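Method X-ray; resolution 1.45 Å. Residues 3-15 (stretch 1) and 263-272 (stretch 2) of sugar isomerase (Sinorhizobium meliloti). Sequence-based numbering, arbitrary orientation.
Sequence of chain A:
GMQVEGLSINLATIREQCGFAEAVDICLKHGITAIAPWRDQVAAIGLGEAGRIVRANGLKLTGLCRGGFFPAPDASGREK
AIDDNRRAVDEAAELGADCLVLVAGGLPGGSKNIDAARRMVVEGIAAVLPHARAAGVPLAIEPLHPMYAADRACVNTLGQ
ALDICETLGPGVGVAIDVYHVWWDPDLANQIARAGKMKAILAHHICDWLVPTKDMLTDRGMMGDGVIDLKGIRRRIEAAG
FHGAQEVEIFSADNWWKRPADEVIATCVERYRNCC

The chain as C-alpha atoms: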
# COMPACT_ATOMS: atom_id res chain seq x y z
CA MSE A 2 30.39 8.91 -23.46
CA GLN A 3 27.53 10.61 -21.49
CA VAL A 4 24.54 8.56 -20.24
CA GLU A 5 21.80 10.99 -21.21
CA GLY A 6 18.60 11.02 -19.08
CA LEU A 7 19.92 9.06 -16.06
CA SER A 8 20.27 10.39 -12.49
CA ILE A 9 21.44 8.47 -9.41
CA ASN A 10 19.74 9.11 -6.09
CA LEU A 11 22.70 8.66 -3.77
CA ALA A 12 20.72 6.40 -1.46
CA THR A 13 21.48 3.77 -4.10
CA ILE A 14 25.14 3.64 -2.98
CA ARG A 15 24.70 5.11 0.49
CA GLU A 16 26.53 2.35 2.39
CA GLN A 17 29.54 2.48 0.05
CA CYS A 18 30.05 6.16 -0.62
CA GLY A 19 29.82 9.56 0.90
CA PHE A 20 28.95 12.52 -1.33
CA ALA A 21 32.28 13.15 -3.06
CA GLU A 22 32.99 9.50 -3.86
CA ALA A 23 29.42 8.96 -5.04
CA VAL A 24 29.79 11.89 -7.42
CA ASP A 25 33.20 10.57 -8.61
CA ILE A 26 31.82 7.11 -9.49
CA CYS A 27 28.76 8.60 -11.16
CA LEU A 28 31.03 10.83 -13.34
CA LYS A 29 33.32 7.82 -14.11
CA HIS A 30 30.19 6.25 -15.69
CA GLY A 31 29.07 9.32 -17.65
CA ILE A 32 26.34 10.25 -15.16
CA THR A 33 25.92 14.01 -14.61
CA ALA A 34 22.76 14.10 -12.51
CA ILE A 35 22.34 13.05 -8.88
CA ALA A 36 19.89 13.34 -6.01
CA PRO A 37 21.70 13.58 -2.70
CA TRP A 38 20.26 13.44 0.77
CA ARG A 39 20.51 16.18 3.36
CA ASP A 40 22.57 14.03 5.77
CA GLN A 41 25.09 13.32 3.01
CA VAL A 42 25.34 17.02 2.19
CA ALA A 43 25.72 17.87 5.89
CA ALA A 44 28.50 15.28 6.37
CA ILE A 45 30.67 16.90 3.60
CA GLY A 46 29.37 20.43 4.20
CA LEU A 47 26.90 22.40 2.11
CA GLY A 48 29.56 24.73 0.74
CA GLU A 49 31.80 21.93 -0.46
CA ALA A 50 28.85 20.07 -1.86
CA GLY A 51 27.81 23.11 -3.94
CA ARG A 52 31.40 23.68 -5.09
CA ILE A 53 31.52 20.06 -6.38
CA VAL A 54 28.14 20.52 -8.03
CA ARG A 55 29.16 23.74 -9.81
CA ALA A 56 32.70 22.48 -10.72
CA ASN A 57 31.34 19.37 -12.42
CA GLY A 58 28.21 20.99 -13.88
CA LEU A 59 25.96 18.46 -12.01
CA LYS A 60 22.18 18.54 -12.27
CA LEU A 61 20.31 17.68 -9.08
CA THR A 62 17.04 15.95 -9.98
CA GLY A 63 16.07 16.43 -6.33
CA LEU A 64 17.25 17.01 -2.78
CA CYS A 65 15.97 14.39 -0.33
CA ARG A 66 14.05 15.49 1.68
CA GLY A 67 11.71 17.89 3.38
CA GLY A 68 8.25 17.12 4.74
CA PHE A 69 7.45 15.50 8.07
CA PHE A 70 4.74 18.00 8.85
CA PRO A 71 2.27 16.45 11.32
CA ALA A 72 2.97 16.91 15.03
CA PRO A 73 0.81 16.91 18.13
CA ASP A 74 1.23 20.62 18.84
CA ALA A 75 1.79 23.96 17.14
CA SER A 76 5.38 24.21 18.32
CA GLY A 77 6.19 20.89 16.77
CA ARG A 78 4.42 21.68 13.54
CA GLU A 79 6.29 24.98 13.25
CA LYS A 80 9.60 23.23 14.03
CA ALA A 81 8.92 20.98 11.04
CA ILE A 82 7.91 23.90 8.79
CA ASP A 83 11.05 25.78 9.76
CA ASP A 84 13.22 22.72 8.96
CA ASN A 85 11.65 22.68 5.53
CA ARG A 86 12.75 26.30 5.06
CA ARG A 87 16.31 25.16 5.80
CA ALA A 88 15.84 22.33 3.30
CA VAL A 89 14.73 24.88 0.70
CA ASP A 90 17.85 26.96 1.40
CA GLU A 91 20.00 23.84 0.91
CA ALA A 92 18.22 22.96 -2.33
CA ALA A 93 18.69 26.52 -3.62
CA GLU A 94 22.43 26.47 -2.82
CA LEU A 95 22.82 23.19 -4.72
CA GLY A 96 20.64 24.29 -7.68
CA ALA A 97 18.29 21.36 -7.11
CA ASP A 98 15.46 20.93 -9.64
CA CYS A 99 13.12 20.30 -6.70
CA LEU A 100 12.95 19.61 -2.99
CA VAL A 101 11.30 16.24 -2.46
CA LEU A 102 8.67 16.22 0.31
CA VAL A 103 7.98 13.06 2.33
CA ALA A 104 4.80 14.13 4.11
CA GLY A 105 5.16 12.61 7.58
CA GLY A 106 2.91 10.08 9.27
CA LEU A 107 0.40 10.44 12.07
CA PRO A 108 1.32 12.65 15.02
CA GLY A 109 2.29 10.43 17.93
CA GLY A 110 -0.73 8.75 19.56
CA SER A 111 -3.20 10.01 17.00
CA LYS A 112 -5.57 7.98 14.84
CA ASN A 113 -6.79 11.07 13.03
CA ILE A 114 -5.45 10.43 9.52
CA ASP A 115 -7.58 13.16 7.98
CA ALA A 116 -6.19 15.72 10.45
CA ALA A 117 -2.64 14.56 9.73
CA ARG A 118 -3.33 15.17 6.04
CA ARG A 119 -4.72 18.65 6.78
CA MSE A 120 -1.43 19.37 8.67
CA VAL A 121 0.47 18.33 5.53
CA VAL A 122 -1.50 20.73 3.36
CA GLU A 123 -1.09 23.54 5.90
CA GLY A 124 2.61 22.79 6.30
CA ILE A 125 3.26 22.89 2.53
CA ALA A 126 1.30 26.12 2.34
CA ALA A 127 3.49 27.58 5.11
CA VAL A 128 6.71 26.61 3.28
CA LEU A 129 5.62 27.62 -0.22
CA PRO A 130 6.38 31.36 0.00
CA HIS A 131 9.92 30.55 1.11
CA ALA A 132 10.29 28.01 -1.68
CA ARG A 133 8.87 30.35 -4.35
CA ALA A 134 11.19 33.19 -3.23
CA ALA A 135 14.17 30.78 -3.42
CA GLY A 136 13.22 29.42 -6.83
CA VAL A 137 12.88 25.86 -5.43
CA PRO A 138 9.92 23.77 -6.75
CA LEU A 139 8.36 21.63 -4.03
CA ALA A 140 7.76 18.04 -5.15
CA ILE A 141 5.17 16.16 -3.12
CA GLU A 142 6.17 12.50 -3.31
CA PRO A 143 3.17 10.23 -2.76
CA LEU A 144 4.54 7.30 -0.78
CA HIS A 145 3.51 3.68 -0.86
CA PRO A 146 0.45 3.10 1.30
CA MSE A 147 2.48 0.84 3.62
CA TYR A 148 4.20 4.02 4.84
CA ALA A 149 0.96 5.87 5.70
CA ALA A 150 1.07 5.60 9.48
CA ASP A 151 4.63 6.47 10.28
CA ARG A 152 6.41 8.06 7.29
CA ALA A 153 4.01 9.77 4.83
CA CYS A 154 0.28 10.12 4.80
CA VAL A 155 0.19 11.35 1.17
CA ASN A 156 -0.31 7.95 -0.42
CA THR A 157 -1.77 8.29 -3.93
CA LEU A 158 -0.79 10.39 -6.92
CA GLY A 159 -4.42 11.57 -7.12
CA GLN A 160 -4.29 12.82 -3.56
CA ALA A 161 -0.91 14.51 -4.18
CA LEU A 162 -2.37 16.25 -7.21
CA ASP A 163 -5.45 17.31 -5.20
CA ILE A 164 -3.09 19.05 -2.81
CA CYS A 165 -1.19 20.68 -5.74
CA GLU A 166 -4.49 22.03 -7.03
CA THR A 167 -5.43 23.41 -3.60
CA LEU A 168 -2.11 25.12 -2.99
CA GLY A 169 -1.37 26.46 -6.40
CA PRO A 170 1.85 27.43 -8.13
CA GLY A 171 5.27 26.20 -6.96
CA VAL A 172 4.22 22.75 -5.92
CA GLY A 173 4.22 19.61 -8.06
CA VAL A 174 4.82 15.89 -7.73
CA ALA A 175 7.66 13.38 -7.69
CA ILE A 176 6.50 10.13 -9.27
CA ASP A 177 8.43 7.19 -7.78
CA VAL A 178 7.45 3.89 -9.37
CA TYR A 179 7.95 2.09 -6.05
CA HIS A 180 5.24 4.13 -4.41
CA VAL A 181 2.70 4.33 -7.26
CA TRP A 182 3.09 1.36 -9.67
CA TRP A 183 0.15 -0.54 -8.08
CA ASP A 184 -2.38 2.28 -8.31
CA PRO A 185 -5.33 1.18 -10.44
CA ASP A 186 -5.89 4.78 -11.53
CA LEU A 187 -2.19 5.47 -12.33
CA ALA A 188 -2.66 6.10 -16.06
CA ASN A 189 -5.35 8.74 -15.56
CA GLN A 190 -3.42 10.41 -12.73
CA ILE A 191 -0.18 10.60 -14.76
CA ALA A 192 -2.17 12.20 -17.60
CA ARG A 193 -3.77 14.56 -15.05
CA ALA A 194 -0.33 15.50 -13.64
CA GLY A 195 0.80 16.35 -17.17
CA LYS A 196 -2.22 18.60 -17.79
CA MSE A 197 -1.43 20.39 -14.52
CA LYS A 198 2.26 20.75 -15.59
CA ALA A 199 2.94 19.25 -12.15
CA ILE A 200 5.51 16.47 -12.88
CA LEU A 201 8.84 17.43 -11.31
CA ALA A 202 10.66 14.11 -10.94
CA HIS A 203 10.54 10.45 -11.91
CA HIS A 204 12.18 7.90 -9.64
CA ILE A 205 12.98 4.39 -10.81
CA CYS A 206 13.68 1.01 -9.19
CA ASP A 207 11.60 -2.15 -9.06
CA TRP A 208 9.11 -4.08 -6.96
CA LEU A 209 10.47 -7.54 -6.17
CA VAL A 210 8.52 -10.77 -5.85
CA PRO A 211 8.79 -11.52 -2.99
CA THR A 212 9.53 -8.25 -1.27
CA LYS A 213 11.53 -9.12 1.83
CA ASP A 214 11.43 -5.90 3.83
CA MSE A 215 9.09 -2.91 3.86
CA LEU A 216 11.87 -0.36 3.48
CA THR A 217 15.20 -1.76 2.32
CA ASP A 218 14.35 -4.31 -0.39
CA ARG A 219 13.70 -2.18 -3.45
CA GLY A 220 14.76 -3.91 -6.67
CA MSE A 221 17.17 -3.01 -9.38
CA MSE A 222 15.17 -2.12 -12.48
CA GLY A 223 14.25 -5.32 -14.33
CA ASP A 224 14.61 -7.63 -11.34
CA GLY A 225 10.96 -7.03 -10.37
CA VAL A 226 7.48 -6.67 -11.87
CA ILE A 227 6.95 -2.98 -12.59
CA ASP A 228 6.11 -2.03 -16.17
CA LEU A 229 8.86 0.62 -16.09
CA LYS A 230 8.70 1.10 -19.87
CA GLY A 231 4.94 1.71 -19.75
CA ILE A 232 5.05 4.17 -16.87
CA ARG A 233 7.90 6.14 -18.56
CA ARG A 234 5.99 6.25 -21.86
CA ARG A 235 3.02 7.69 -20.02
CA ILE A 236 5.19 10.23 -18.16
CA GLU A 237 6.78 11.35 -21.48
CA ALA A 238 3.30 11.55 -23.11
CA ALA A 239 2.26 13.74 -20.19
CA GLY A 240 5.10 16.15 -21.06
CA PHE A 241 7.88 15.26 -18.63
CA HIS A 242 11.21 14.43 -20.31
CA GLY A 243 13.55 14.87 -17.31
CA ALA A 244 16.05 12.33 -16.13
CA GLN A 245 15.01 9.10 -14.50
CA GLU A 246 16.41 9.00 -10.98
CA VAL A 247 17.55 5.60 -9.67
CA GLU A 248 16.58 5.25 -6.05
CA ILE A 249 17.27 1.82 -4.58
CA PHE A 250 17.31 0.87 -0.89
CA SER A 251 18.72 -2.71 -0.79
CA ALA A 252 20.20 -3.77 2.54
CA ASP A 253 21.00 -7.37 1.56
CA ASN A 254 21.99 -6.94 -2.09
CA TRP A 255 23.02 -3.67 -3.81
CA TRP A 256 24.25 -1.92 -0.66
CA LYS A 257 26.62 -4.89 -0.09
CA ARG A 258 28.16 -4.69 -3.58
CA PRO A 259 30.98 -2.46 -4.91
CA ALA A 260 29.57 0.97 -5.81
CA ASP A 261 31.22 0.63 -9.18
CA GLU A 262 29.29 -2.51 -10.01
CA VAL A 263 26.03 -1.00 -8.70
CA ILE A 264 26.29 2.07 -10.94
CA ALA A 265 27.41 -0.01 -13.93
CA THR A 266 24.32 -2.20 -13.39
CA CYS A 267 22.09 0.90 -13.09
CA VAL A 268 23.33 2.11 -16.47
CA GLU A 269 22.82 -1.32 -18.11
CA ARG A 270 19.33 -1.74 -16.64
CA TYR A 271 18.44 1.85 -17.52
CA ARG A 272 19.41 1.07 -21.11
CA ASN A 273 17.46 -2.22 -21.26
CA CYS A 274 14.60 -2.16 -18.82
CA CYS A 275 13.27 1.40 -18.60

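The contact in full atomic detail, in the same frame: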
# COMPACT_ATOMS: atom_id res chain seq x y z
N GLN A 3 28.53 10.23 -22.50
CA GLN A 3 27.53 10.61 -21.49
C GLN A 3 26.33 9.64 -21.51
O GLN A 3 25.91 9.19 -22.57
CB GLN A 3 27.03 12.04 -21.71
N VAL A 4 25.80 9.32 -20.33
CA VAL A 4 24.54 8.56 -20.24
C VAL A 4 23.43 9.59 -20.08
O VAL A 4 23.17 10.06 -18.96
CB VAL A 4 24.53 7.56 -19.08
CG1 VAL A 4 23.18 6.78 -19.06
CG2 VAL A 4 25.69 6.60 -19.20
N GLU A 5 22.82 9.97 -21.20
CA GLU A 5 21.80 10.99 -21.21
C GLU A 5 20.53 10.45 -20.53
O GLU A 5 20.14 9.31 -20.77
CB GLU A 5 21.41 11.37 -22.64
N GLY A 6 19.90 11.31 -19.75
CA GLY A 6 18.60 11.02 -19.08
C GLY A 6 18.60 10.17 -17.82
O GLY A 6 17.52 9.75 -17.40
N LEU A 7 19.77 9.86 -17.27
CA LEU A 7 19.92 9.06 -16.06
C LEU A 7 20.46 9.91 -14.90
O LEU A 7 21.46 10.62 -15.04
CB LEU A 7 20.85 7.87 -16.30
CG LEU A 7 21.06 6.88 -15.15
CD1 LEU A 7 19.70 6.30 -14.67
CD2 LEU A 7 22.03 5.77 -15.54
N SER A 8 19.82 9.81 -13.74
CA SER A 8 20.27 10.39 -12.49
C SER A 8 20.40 9.28 -11.46
O SER A 8 19.63 8.30 -11.51
CB SER A 8 19.25 11.46 -12.05
OG SER A 8 19.63 12.06 -10.83
N ILE A 9 21.31 9.42 -10.52
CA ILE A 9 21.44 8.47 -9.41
C ILE A 9 21.08 9.17 -8.11
O ILE A 9 21.71 10.15 -7.70
CB ILE A 9 22.86 7.86 -9.31
CG1 ILE A 9 23.26 7.17 -10.63
CG2 ILE A 9 22.98 6.92 -8.10
CD1 ILE A 9 22.50 5.91 -11.00
N ASN A 10 20.02 8.70 -7.45
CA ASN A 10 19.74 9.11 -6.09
C ASN A 10 20.80 8.42 -5.24
O ASN A 10 20.99 7.21 -5.34
CB ASN A 10 18.31 8.71 -5.70
CG ASN A 10 17.95 9.14 -4.34
OD1 ASN A 10 18.59 8.71 -3.35
ND2 ASN A 10 16.82 9.88 -4.23
N LEU A 11 21.53 9.19 -4.44
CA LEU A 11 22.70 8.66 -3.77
C LEU A 11 22.37 7.68 -2.66
O LEU A 11 23.23 7.01 -2.14
CB LEU A 11 23.55 9.81 -3.24
CG LEU A 11 24.05 10.78 -4.32
CD1 LEU A 11 25.12 11.77 -3.74
CD2 LEU A 11 24.59 10.09 -5.56
N ALA A 12 21.08 7.51 -2.34
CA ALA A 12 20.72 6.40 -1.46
C ALA A 12 21.14 5.07 -2.06
O ALA A 12 21.42 4.11 -1.35
CB ALA A 12 19.22 6.38 -1.19
N THR A 13 21.17 5.01 -3.38
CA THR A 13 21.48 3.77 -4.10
C THR A 13 22.85 3.19 -3.73
O THR A 13 23.02 1.97 -3.71
CB THR A 13 21.37 4.01 -5.61
OG1 THR A 13 20.01 4.36 -5.89
CG2 THR A 13 21.72 2.77 -6.47
N ILE A 14 23.78 4.08 -3.38
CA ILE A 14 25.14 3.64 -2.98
C ILE A 14 25.51 4.27 -1.64
O ILE A 14 26.69 4.64 -1.37
CB ILE A 14 26.21 3.92 -4.11
CG1 ILE A 14 26.14 5.36 -4.61
CG2 ILE A 14 26.05 2.90 -5.28
CD1 ILE A 14 27.32 5.75 -5.56
N ARG A 15 24.53 4.38 -0.75
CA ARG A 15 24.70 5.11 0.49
C ARG A 15 25.61 4.40 1.49
O ARG A 15 26.20 5.07 2.33
CB ARG A 15 23.34 5.41 1.16
CG ARG A 15 22.58 4.16 1.55
CD ARG A 15 22.55 3.89 3.02
NE ARG A 15 21.93 4.96 3.76
CZ ARG A 15 21.88 5.01 5.10
NH1 ARG A 15 22.42 4.03 5.83
NH2 ARG A 15 21.30 6.05 5.71
N VAL A 263 27.45 -1.44 -8.83
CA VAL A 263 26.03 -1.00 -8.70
C VAL A 263 25.71 0.00 -9.79
O VAL A 263 24.72 -0.15 -10.50
CB VAL A 263 25.75 -0.38 -7.34
CG1 VAL A 263 24.28 0.09 -7.25
CG2 VAL A 263 26.06 -1.37 -6.22
N ILE A 264 26.57 1.01 -9.97
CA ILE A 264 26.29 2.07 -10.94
C ILE A 264 26.38 1.56 -12.39
O ILE A 264 25.56 1.93 -13.25
CB ILE A 264 27.19 3.30 -10.75
CG1 ILE A 264 27.01 3.89 -9.36
CG2 ILE A 264 26.91 4.32 -11.83
CD1 ILE A 264 25.56 4.30 -9.01
N ALA A 265 27.36 0.69 -12.65
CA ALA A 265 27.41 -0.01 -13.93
C ALA A 265 26.11 -0.74 -14.23
O ALA A 265 25.59 -0.64 -15.37
CB ALA A 265 28.60 -1.01 -13.96
N THR A 266 25.57 -1.44 -13.22
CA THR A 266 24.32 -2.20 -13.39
C THR A 266 23.17 -1.22 -13.59
O THR A 266 22.33 -1.45 -14.47
CB THR A 266 24.09 -3.15 -12.21
OG1 THR A 266 25.25 -4.01 -12.04
CG2 THR A 266 22.79 -3.98 -12.36
N CYS A 267 23.13 -0.11 -12.83
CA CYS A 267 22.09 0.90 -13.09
C CYS A 267 22.12 1.38 -14.52
O CYS A 267 21.09 1.54 -15.13
CB CYS A 267 22.15 2.14 -12.19
SG CYS A 267 21.97 1.83 -10.47
N VAL A 268 23.30 1.64 -15.09
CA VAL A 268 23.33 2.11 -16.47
C VAL A 268 22.83 1.04 -17.46
O VAL A 268 22.09 1.34 -18.39
CB VAL A 268 24.77 2.55 -16.89
CG1 VAL A 268 24.85 2.75 -18.40
CG2 VAL A 268 25.17 3.82 -16.13
N GLU A 269 23.24 -0.22 -17.25
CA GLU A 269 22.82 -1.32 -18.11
C GLU A 269 21.31 -1.48 -18.04
O GLU A 269 20.63 -1.61 -19.08
CB GLU A 269 23.50 -2.62 -17.70
CG GLU A 269 23.16 -3.81 -18.53
CD GLU A 269 23.65 -3.73 -19.97
OE1 GLU A 269 24.59 -3.01 -20.23
OE2 GLU A 269 23.11 -4.42 -20.83
N ARG A 270 20.78 -1.49 -16.82
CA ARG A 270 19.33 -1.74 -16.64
C ARG A 270 18.51 -0.55 -17.11
O ARG A 270 17.43 -0.71 -17.64
CB ARG A 270 19.01 -2.06 -15.21
CG ARG A 270 19.58 -3.39 -14.68
CD ARG A 270 19.28 -4.61 -15.56
NE ARG A 270 19.77 -5.84 -14.91
CZ ARG A 270 19.12 -6.52 -13.98
NH1 ARG A 270 17.92 -6.11 -13.54
NH2 ARG A 270 19.67 -7.62 -13.46
N TYR A 271 19.03 0.66 -16.92
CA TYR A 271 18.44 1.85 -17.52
C TYR A 271 18.34 1.74 -19.04
O TYR A 271 17.30 2.06 -19.64
CB TYR A 271 19.30 3.07 -17.16
CG TYR A 271 18.91 4.32 -17.91
CD1 TYR A 271 17.66 4.93 -17.69
CD2 TYR A 271 19.79 4.92 -18.80
CE1 TYR A 271 17.31 6.09 -18.38
CE2 TYR A 271 19.46 6.09 -19.48
CZ TYR A 271 18.24 6.68 -19.27
OH TYR A 271 17.96 7.82 -19.97
N ARG A 272 19.43 1.31 -19.68
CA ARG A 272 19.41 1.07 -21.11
C ARG A 272 18.37 0.03 -21.53
O ARG A 272 17.68 0.23 -22.52
CB ARG A 272 20.81 0.63 -21.62
CG ARG A 272 21.83 1.74 -21.57
CD ARG A 272 23.26 1.19 -21.83
NE ARG A 272 23.35 0.59 -23.16
CZ ARG A 272 23.56 1.29 -24.29
NH1 ARG A 272 23.70 2.62 -24.25
NH2 ARG A 272 23.62 0.67 -25.45

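An N-terminal segment (turn, strand 7-10 and a 3-10 segment) and a helix near the C-terminus, at least 249 residues apart in sequence where they touch, pack through a mostly apolar seam that buries 524 Å² over both sides. Strand 7-10 and helix 263-272 run roughly antiparallel, their N-to-C directions 139° apart and their axes 10.1 Å apart at closest approach. By nearest CA atoms, Val4 pairs with Val268 and Leu7 with Tyr271, in the turn and at the start of the strand; then Ile9 pairs with Ile264 and Ile14 with Val263, running back along the helix. In the strand, alternation sends Leu7 and Ile9 toward the helix and leaves Ser8 and Asn10 out of its reach. On the helix, Val263, Cys267 and Tyr271 recur every four residues and point toward stretch 1, while Ile264 and Val268 flank them sideways. Val263 and Val268 are both t, the usual valine rotamer on a helix, in which neither methyl occupies the +60° position; Cys267 is m.

Tyr271 has the most surface covered by the other stretch, 93 Å², and makes the hydrogen bond across the contact. With chi1 at 171° (t), its ring reaches out to the type II turn from Val4 to Leu7, and its OH donates a hydrogen bond to Glu5 O (OH to O 2.8 Å), a carbonyl lying near the plane of the ring at its edge. Gly6 suits this place twice over: its phi of 79° favours glycine, and an ideal CB there would sit 2.5 Å from Tyr271 OH, a clash. Leu7 covers one face of the ring, its CB 4.0 Å from the ring centroid and 15° off the normal in a CH-pi contact. The t, p conformation of Leu7 (chi1 -177°, chi2 57°) lays both methyls near the ring (CD1 to Tyr271 CG 3.9 Å, CD2 to Tyr271 CD2 4.0 Å), and CD2 also reaches Val268 CG2 at 3.7 Å. Val4, chi1 t, likewise spans two partners: CG1 is 3.8 Å from Tyr271 CE2, and CG2 is 4.0 Å from Val268 CG1.

Farther along, Ile9 adopts m, m (chi1 -57°, chi2 -68°). Its CG2 and CD1 both lie against Ile264 CD1 (3.8 and 4.0 Å), and its CD1 also meets Cys267 CB at 4.0 Å. Ile264 is also m, m; although its CA-to-CB bond points sideways, the end of the chain comes nearer, and its CD1 additionally lies 4.0 Å from Ile14 CG2.

The 3-10 segment 11-13 turns the chain so that Thr13 and Ile14 close this end of the seam. Asn10 supports the bend: its OD1 accepts a hydrogen bond from Ala12 N (2.9 Å), and its backbone O accepts one from Thr13 N (3.0 Å). Thr13, chi1 -62° (m), offers its methyl to the helix, with CG2 3.8 Å from Val263 CG1 and 4.1 Å from Cys267 SG, while OG1 finds hydrogen bonding elsewhere in the structure. Ile14, chi1 50° (p), places CG2 3.9 Å from Val263 CG1, completing the apolar row.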